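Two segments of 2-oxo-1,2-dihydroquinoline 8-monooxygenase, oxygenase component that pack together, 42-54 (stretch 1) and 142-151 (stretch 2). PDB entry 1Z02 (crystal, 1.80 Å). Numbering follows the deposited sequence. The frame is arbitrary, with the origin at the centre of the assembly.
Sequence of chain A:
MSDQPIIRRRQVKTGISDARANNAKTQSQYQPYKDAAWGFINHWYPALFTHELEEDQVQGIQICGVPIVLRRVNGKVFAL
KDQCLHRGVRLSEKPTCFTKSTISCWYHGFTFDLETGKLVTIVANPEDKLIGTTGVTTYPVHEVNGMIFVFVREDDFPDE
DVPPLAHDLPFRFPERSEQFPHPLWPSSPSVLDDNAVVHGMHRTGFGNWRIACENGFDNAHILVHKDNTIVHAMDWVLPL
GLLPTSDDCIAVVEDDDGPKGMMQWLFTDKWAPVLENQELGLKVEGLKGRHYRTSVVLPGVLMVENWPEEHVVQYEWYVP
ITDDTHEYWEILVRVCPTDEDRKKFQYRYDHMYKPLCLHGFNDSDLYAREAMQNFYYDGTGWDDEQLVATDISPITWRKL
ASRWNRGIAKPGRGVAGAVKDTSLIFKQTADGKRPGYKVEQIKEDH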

# COMPACT_ATOMS: atom_id res chain seq x y z
N ASN A 42 12.70 26.02 5.52
CA ASN A 42 13.21 27.28 6.04
C ASN A 42 12.18 28.37 5.76
O ASN A 42 12.52 29.45 5.26
N HIS A 43 10.92 28.06 6.07
CA HIS A 43 9.79 28.97 5.89
C HIS A 43 8.81 28.81 7.04
O HIS A 43 8.83 27.80 7.74
N TRP A 44 7.95 29.81 7.23
CA TRP A 44 6.94 29.76 8.30
C TRP A 44 5.70 29.05 7.77
O TRP A 44 5.29 29.27 6.63
N TYR A 45 5.10 28.21 8.60
CA TYR A 45 3.88 27.49 8.24
C TYR A 45 2.96 27.43 9.45
O TYR A 45 3.42 27.48 10.59
N PRO A 46 1.64 27.32 9.21
CA PRO A 46 0.70 27.24 10.33
C PRO A 46 0.81 25.79 10.83
O PRO A 46 0.83 24.85 10.02
N ALA A 47 0.92 25.60 12.14
CA ALA A 47 1.05 24.26 12.69
C ALA A 47 -0.25 23.75 13.30
O ALA A 47 -0.69 22.62 13.03
N LEU A 48 -0.87 24.57 14.14
CA LEU A 48 -2.11 24.19 14.82
C LEU A 48 -2.86 25.44 15.23
O LEU A 48 -2.27 26.51 15.33
N PHE A 49 -4.16 25.30 15.44
CA PHE A 49 -4.96 26.42 15.92
C PHE A 49 -4.66 26.43 17.41
O PHE A 49 -4.34 25.40 18.00
N THR A 50 -4.76 27.60 18.03
CA THR A 50 -4.50 27.71 19.45
C THR A 50 -5.34 26.72 20.26
O THR A 50 -4.85 26.13 21.22
N HIS A 51 -6.59 26.54 19.85
CA HIS A 51 -7.47 25.63 20.58
C HIS A 51 -7.04 24.16 20.48
O HIS A 51 -7.55 23.31 21.21
N GLU A 52 -6.08 23.88 19.61
CA GLU A 52 -5.60 22.51 19.46
C GLU A 52 -4.43 22.22 20.40
O GLU A 52 -3.91 21.10 20.40
N LEU A 53 -4.03 23.21 21.19
CA LEU A 53 -2.92 23.06 22.12
C LEU A 53 -3.18 23.88 23.39
O LEU A 53 -2.90 25.07 23.44
N GLU A 54 -3.74 23.23 24.40
CA GLU A 54 -4.03 23.90 25.67
C GLU A 54 -2.83 23.75 26.59
O GLU A 54 -1.88 23.03 26.27
N HIS A 142 5.70 31.22 16.55
CA HIS A 142 5.09 32.53 16.62
C HIS A 142 3.57 32.34 16.63
O HIS A 142 2.96 32.09 15.59
N GLU A 143 2.98 32.46 17.81
CA GLU A 143 1.54 32.31 17.99
C GLU A 143 0.87 33.68 18.00
O GLU A 143 1.34 34.60 18.69
N VAL A 144 -0.22 33.82 17.26
CA VAL A 144 -0.92 35.09 17.18
C VAL A 144 -2.39 34.91 16.76
O VAL A 144 -2.69 34.20 15.81
N ASN A 145 -3.28 35.57 17.50
CA ASN A 145 -4.72 35.54 17.25
C ASN A 145 -5.32 34.18 16.88
O ASN A 145 -6.03 34.05 15.87
N GLY A 146 -5.06 33.18 17.71
CA GLY A 146 -5.60 31.85 17.49
C GLY A 146 -4.82 30.94 16.55
O GLY A 146 -5.21 29.79 16.33
N MET A 147 -3.71 31.44 16.01
CA MET A 147 -2.87 30.69 15.08
C MET A 147 -1.47 30.44 15.64
O MET A 147 -0.83 31.36 16.14
N ILE A 148 -1.00 29.20 15.52
CA ILE A 148 0.33 28.85 15.98
C ILE A 148 1.20 28.56 14.75
O ILE A 148 1.04 27.52 14.11
N PHE A 149 2.11 29.48 14.42
CA PHE A 149 3.00 29.28 13.27
C PHE A 149 4.34 28.75 13.74
O PHE A 149 4.83 29.10 14.81
N VAL A 150 4.94 27.88 12.93
CA VAL A 150 6.23 27.29 13.25
C VAL A 150 7.15 27.50 12.06
O VAL A 150 6.72 27.41 10.91
N PHE A 151 8.41 27.81 12.35
CA PHE A 151 9.40 28.02 11.30
C PHE A 151 10.09 26.67 11.08
O PHE A 151 11.01 26.30 11.83

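A beta bulge interrupts this antiparallel pairing: the register slips by one between Pro 46 and Leu 48, and the extra residue, Ala 47, turns its CB toward the partner strand. The example illustrates how a bulge can keep a ladder bonded while changing which side chains meet. Ala 47 N still donates to Ile 148 O at 2.8 Å, and Leu 48 O accepts from Ile 148 N at 3.0 Å, so Ile 148 bonds to both residues of the irregular step. The methyl of Ala 47 packs closely against Val 150, with its CB 3.4 Å from Val 150 CG2; Val 150 is in the t rotamer.

Trp 44, Pro 46, Phe 49, Met 147, Phe 149 and Phe 151 share one face of the sheet. At one end of that face Trp 44 (m) meets Phe 151 (t): Phe 151 directs its edge toward the indole face, the planes at 57°, while its CB lies over the six-membered ring, 3.8 Å from the centroid. The indole also reaches Phe 149 (m), CE3 to CB 3.9 Å, and His 142 (t), CZ3 to CB 3.5 Å. Farther along, Met 147, m at all three chi angles, brings CE within 3.8 Å of Pro 46 CB and SD within 3.7 Å of Phe 49 CE2.

On the other face, with Tyr 45 and Leu 48 (both m), Ile 148 (m, then t) extends CD1 to 4.1 Å from Leu 53 CB.

Polar side-chain contacts gather near the hairpin turn. Thr 50 (m) donates from OG1 to Glu 143 OE1 at 2.8 Å, and Glu 143, t at chi1 and chi2, brings its carboxylate to the hydroxyl. One water donates to Thr 50 OG1 (3.2 Å from its O) and accepts from Gly 146 N (2.8 Å), linking the side chain to the turn backbone.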

# COMPACT_ATOMS: atom_id res chain seq x y z
CB ASN A 42 14.55 27.64 5.39
CG ASN A 42 15.64 26.65 5.72
OD1 ASN A 42 16.57 26.45 4.94
ND2 ASN A 42 15.54 26.02 6.88
CB HIS A 43 9.06 28.68 4.56
CG HIS A 43 9.68 29.33 3.36
ND1 HIS A 43 10.61 28.69 2.57
CD2 HIS A 43 9.49 30.55 2.81
CE1 HIS A 43 10.96 29.49 1.58
NE2 HIS A 43 10.30 30.63 1.70
CB TRP A 44 6.54 31.17 8.78
CG TRP A 44 7.57 31.89 9.61
CD1 TRP A 44 8.55 32.74 9.16
CD2 TRP A 44 7.73 31.82 11.03
NE1 TRP A 44 9.30 33.20 10.22
CE2 TRP A 44 8.82 32.65 11.38
CE3 TRP A 44 7.05 31.14 12.05
CZ2 TRP A 44 9.24 32.82 12.70
CZ3 TRP A 44 7.48 31.30 13.37
CH2 TRP A 44 8.56 32.14 13.68
CB TYR A 45 4.18 26.03 7.84
CG TYR A 45 4.90 25.84 6.54
CD1 TYR A 45 6.28 25.69 6.50
CD2 TYR A 45 4.19 25.80 5.33
CE1 TYR A 45 6.95 25.49 5.29
CE2 TYR A 45 4.85 25.62 4.12
CZ TYR A 45 6.23 25.46 4.11
OH TYR A 45 6.90 25.28 2.92
CB PRO A 46 -0.64 27.56 9.67
CG PRO A 46 -0.47 27.01 8.29
CD PRO A 46 0.92 27.46 7.93
CB ALA A 47 2.16 24.23 13.76
CB LEU A 48 -1.79 23.39 16.09
CG LEU A 48 -1.12 22.02 16.00
CD1 LEU A 48 -0.61 21.62 17.37
CD2 LEU A 48 -2.11 21.00 15.47
CB PHE A 49 -6.46 26.17 15.72
CG PHE A 49 -6.94 26.40 14.31
CD1 PHE A 49 -7.43 25.35 13.55
CD2 PHE A 49 -6.90 27.68 13.75
CE1 PHE A 49 -7.90 25.56 12.24
CE2 PHE A 49 -7.36 27.91 12.45
CZ PHE A 49 -7.86 26.84 11.69
CB THR A 50 -4.77 29.16 19.92
OG1 THR A 50 -3.78 30.03 19.36
CG2 THR A 50 -4.73 29.26 21.43
CB HIS A 51 -8.93 25.80 20.12
CG HIS A 51 -9.18 25.44 18.69
ND1 HIS A 51 -9.18 24.13 18.24
CD2 HIS A 51 -9.47 26.20 17.61
CE1 HIS A 51 -9.47 24.11 16.95
NE2 HIS A 51 -9.65 25.36 16.55
CB GLU A 52 -5.17 22.25 18.03
CG GLU A 52 -6.31 22.15 17.05
CD GLU A 52 -5.84 21.88 15.63
OE1 GLU A 52 -5.29 22.80 15.01
OE2 GLU A 52 -6.03 20.74 15.14
CB LEU A 53 -1.62 23.53 21.44
CG LEU A 53 -0.31 22.72 21.43
CD1 LEU A 53 0.73 23.37 22.23
CD2 LEU A 53 -0.52 21.32 21.79
CB GLU A 54 -5.27 23.28 26.31
CG GLU A 54 -6.51 23.40 25.44
CD GLU A 54 -7.72 22.73 26.05
OE1 GLU A 54 -8.80 22.77 25.42
OE2 GLU A 54 -7.61 22.17 27.17
CB HIS A 142 5.51 33.39 15.43
CG HIS A 142 5.01 34.80 15.51
ND1 HIS A 142 5.65 35.85 14.91
CD2 HIS A 142 3.94 35.33 16.13
CE1 HIS A 142 4.99 36.97 15.14
NE2 HIS A 142 3.94 36.68 15.88
CB GLU A 143 1.25 31.58 19.30
CG GLU A 143 -0.22 31.27 19.54
CD GLU A 143 -0.44 30.49 20.81
OE1 GLU A 143 -1.55 29.95 21.01
OE2 GLU A 143 0.50 30.42 21.62
CB VAL A 144 -0.22 36.05 16.19
CG1 VAL A 144 -0.30 35.49 14.77
CG2 VAL A 144 -0.85 37.43 16.24
CB ASN A 145 -5.08 36.58 16.19
CG ASN A 145 -4.83 38.00 16.66
OD1 ASN A 145 -5.15 38.34 17.80
ND2 ASN A 145 -4.28 38.84 15.79
CB MET A 147 -2.70 31.45 13.76
CG MET A 147 -3.95 31.64 12.93
SD MET A 147 -4.48 30.14 12.15
CE MET A 147 -3.28 29.98 10.79
CB ILE A 148 0.33 27.58 16.87
CG1 ILE A 148 -0.43 27.85 18.18
CG2 ILE A 148 1.77 27.16 17.20
CD1 ILE A 148 -0.48 26.67 19.12
CB PHE A 149 3.23 30.60 12.51
CG PHE A 149 1.98 31.17 11.89
CD1 PHE A 149 1.14 32.01 12.63
CD2 PHE A 149 1.65 30.87 10.58
CE1 PHE A 149 -0.02 32.55 12.05
CE2 PHE A 149 0.50 31.40 9.99
CZ PHE A 149 -0.34 32.24 10.73
CB VAL A 150 6.13 25.77 13.53
CG1 VAL A 150 7.49 25.20 13.83
CG2 VAL A 150 5.21 25.52 14.71
CB PHE A 151 10.44 29.06 11.72
CG PHE A 151 11.40 29.44 10.63
CD1 PHE A 151 10.97 30.18 9.54
CD2 PHE A 151 12.73 29.03 10.68
CE1 PHE A 151 11.85 30.51 8.51
CE2 PHE A 151 13.62 29.35 9.65
CZ PHE A 151 13.18 30.09 8.56
O HOH W 1 -3.43 33.16 19.98